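PDB 6WG5: ectonucleoside triphosphate diphosphohydrolase 4 from Homo sapiens, which belongs to the GDA1/CD39 nucleoside phosphatase family and is built on the fold of the actin-like ATPase clan. Local coordinates for residues W418-L421 with R422-D426; C131-G134 with M135-L138. All coordinates share one frame; numbering follows the deposited sequence.

Interaction 1 (W418-L421 with R422-D426); sequences WSIL and RERFD
From Trp418 O to Arg422 N and on to Leu421 O and Phe425 N, four successive i to i+4 hydrogen bonds join 418-421 to 422-426, the regular spacing of an alpha helix, here the surface helix 418-427. The bond from Arg422 N to Trp418 O measures 2.7 Å, and Arg424 N approaches Ile420 O nearly along the C=O axis at 2.9 Å. One helical turn apart, two pairs of side chains run alongside each other. Trp418 holds CG anti to its backbone N (chi1 177°), and the far side of the indole then comes near the aliphatic part of Arg422, CZ2 lying 4.1 Å from CD. The ring and guanidinium planes are turned 72° apart, so this is no stack. Arg422 bends at chi2 and carries its guanidinium on toward the next turn, where Asp426 OD2 meets it in plane, at the edge. NH1 and OD2 form a salt bridge at 2.7 Å, whose hydrogen bond is weak because of its 126° angle. On the side facing helix 436-456, Trp418 and Phe425 both touch Leu439. Elsewhere round the helix, Arg424 stretches out from CG to NE beside Ile420, and the methyl CG2 of Ile420 lies 3.5 Å above one face of the Arg424 guanidinium, offset toward its rim.

Interaction 2 (C131-G134 with M135-L138); sequences CTAG and MRIL
Arg136 lays one face of its guanidinium over the peptide between Thr132 and Ala133, with Thr132 C 3.4 Å above the plane toward the rim and Ala133 N above the centre. The chain turns at chi3 (-100°), which brings the planar group back over the start of the short helix 133-136. NH2 ends beside the Thr132 side chain, 3.6 Å from its CB. The polar rim is held elsewhere: NE bonds to Ile170 O, and NH2 pairs with Glu175, two partners that together would limit rotation of the group. The backbone grip is looser. Arg136 N is shared between Thr132 O and Ala133 O, each 3.3 Å away and each bond weak; helix 133-136 is a single turn. Thr132 occupies the N-cap position, though its side chain makes no capping bond; its OG1 makes a weak hydrogen bond to Cys48 O instead. On another side of the turn, Met135 packs its CG against CB of Cys131 at 3.7 Å. The methionine chain is bent at both chi2 and chi3, and also touches Ile92. Ile137 CG1 comes to 3.5 Å from Ala133 O as the chain leaves the helix. The turn begins the beta-alpha-beta crossover from strand 127-131 through helix 140-157 to the parallel strand 167-169; strand 40-48 borders it at Cys48, which contacts Cys131 and Thr132, and helix 172-186 supplies Glu175.

Overall arrangement
Followed from the N terminus, the chain first reaches interaction 2, where strand 127-131 of the mixed sheet containing strand 40-48 gives way to helix 133-136. Nearly three hundred residues later it comes to interaction 1 on helix 418-427. Each joins consecutive residues, so neither closes a long loop, and the two are in series without nesting or crossing. The centres of interactions 1 and 2 lie about 41 Å apart, and the nearest atoms of interactions 1 and 2 about 29 Å apart. Interaction 2 sits at the C-terminal end of an inner strand, nearer the middle of the chain, where the turn leads from the sheet into helix 140-157 and lies beside helix 172-186; interaction 1 lies at the periphery, against helix 436-456 and the loop containing Pro323.

Interaction 1 (W418-L421 with R422-D426)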
# COMPACT_ATOMS: atom_id res chain seq x y z
N TRP A 418 20.56 12.63 -23.67
CA TRP A 418 20.86 12.72 -22.25
C TRP A 418 21.33 14.11 -21.86
O TRP A 418 20.98 14.62 -20.79
CB TRP A 418 21.91 11.67 -21.88
CG TRP A 418 22.34 11.71 -20.45
CD1 TRP A 418 23.59 12.00 -19.98
CD2 TRP A 418 21.53 11.47 -19.30
NE1 TRP A 418 23.60 11.94 -18.61
CE2 TRP A 418 22.35 11.62 -18.16
CE3 TRP A 418 20.18 11.13 -19.12
CZ2 TRP A 418 21.87 11.44 -16.87
CZ3 TRP A 418 19.71 10.96 -17.83
CH2 TRP A 418 20.55 11.11 -16.72
N SER A 419 22.12 14.76 -22.72
CA SER A 419 22.64 16.08 -22.39
C SER A 419 21.52 17.10 -22.29
O SER A 419 21.55 17.99 -21.43
CB SER A 419 23.67 16.51 -23.43
OG SER A 419 23.11 16.52 -24.73
N ILE A 420 20.51 17.00 -23.16
CA ILE A 420 19.36 17.90 -23.09
C ILE A 420 18.59 17.66 -21.80
O ILE A 420 18.28 18.60 -21.06
CB ILE A 420 18.47 17.72 -24.33
CG1 ILE A 420 19.25 18.11 -25.60
CG2 ILE A 420 17.20 18.55 -24.21
CD1 ILE A 420 18.55 17.76 -26.89
N LEU A 421 18.24 16.40 -21.52
CA LEU A 421 17.60 16.07 -20.25
C LEU A 421 18.42 16.58 -19.08
O LEU A 421 17.89 17.19 -18.14
CB LEU A 421 17.41 14.56 -20.14
CG LEU A 421 16.48 13.89 -21.16
CD1 LEU A 421 16.49 12.38 -20.95
CD2 LEU A 421 15.07 14.44 -21.04
N ARG A 422 19.73 16.35 -19.13
CA ARG A 422 20.61 16.79 -18.06
C ARG A 422 20.60 18.30 -17.91
O ARG A 422 20.57 18.83 -16.79
CB ARG A 422 22.03 16.28 -18.33
CG ARG A 422 22.97 16.40 -17.16
CD ARG A 422 22.64 15.42 -16.06
NE ARG A 422 23.65 15.47 -15.01
CZ ARG A 422 23.74 16.44 -14.11
NH1 ARG A 422 22.89 17.46 -14.14
NH2 ARG A 422 24.70 16.40 -13.19
N GLU A 423 20.60 19.02 -19.03
CA GLU A 423 20.57 20.48 -18.97
C GLU A 423 19.26 20.97 -18.39
O GLU A 423 19.24 21.91 -17.57
CB GLU A 423 20.78 21.07 -20.37
CG GLU A 423 21.11 22.55 -20.37
CD GLU A 423 20.66 23.24 -21.65
OE1 GLU A 423 19.90 24.22 -21.55
OE2 GLU A 423 21.08 22.79 -22.74
N ARG A 424 18.14 20.36 -18.79
CA ARG A 424 16.84 20.75 -18.25
C ARG A 424 16.75 20.45 -16.76
O ARG A 424 16.14 21.22 -16.00
CB ARG A 424 15.73 20.03 -19.02
CG ARG A 424 15.59 20.55 -20.43
CD ARG A 424 14.74 19.65 -21.30
NE ARG A 424 14.54 20.25 -22.62
CZ ARG A 424 13.70 19.79 -23.54
NH1 ARG A 424 12.96 18.72 -23.30
NH2 ARG A 424 13.61 20.42 -24.70
N PHE A 425 17.33 19.33 -16.32
CA PHE A 425 17.32 19.01 -14.90
C PHE A 425 18.00 20.10 -14.08
O PHE A 425 17.54 20.45 -12.99
CB PHE A 425 18.01 17.66 -14.66
CG PHE A 425 18.07 17.26 -13.22
CD1 PHE A 425 17.00 16.61 -12.62
CD2 PHE A 425 19.19 17.54 -12.45
CE1 PHE A 425 17.05 16.24 -11.30
CE2 PHE A 425 19.24 17.18 -11.12
CZ PHE A 425 18.17 16.52 -10.54
N ASP A 426 19.10 20.66 -14.60
CA ASP A 426 19.81 21.70 -13.87
C ASP A 426 19.03 23.00 -13.83
O ASP A 426 19.17 23.78 -12.87
CB ASP A 426 21.19 21.92 -14.48
CG ASP A 426 22.09 20.71 -14.36
OD1 ASP A 426 23.01 20.56 -15.21
OD2 ASP A 426 21.89 19.90 -13.43

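Interaction 2 (C131-G134 with M135-L138)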
# COMPACT_ATOMS: atom_id res chain seq x y z
N CYS A 131 3.90 -5.16 13.69
CA CYS A 131 5.20 -5.18 13.04
C CYS A 131 5.08 -5.79 11.65
O CYS A 131 4.30 -6.72 11.44
CB CYS A 131 6.21 -5.98 13.88
SG CYS A 131 6.07 -5.69 15.66
N THR A 132 5.88 -5.28 10.72
CA THR A 132 5.77 -5.69 9.32
C THR A 132 6.98 -6.51 8.88
O THR A 132 7.23 -7.58 9.43
CB THR A 132 5.59 -4.46 8.43
OG1 THR A 132 6.64 -3.51 8.68
CG2 THR A 132 4.24 -3.80 8.69
N ALA A 133 7.73 -6.02 7.89
CA ALA A 133 8.73 -6.86 7.23
C ALA A 133 9.95 -7.11 8.11
O ALA A 133 10.58 -8.17 8.00
CB ALA A 133 9.16 -6.21 5.91
N GLY A 134 10.30 -6.16 8.97
CA GLY A 134 11.48 -6.33 9.80
C GLY A 134 11.40 -7.57 10.67
O GLY A 134 12.39 -8.29 10.84
N MET A 135 10.23 -7.85 11.24
CA MET A 135 10.04 -8.99 12.13
C MET A 135 9.62 -10.25 11.39
O MET A 135 9.74 -11.35 11.95
CB MET A 135 9.00 -8.66 13.19
CG MET A 135 9.45 -7.63 14.21
SD MET A 135 10.34 -8.37 15.60
CE MET A 135 9.00 -9.25 16.42
N ARG A 136 9.13 -10.13 10.16
CA ARG A 136 8.64 -11.29 9.43
C ARG A 136 9.78 -12.25 9.09
O ARG A 136 9.59 -13.47 9.10
CB ARG A 136 7.93 -10.85 8.15
CG ARG A 136 6.46 -11.22 8.09
CD ARG A 136 5.80 -10.59 6.88
NE ARG A 136 5.05 -9.39 7.23
CZ ARG A 136 4.88 -8.34 6.43
NH1 ARG A 136 5.43 -8.31 5.22
NH2 ARG A 136 4.17 -7.30 6.84
N ILE A 137 10.97 -11.71 8.78
CA ILE A 137 12.09 -12.55 8.36
C ILE A 137 12.96 -13.00 9.53
O ILE A 137 13.95 -13.70 9.31
CB ILE A 137 12.98 -11.83 7.32
CG1 ILE A 137 13.31 -10.40 7.77
CG2 ILE A 137 12.29 -11.84 5.95
CD1 ILE A 137 14.32 -9.70 6.89
N LEU A 138 12.62 -12.63 10.76
CA LEU A 138 13.32 -13.18 11.91
C LEU A 138 12.87 -14.61 12.16
O LEU A 138 11.76 -15.00 11.77
CB LEU A 138 13.06 -12.33 13.15
CG LEU A 138 13.66 -10.93 13.25
CD1 LEU A 138 13.59 -10.45 14.69
CD2 LEU A 138 15.09 -10.88 12.74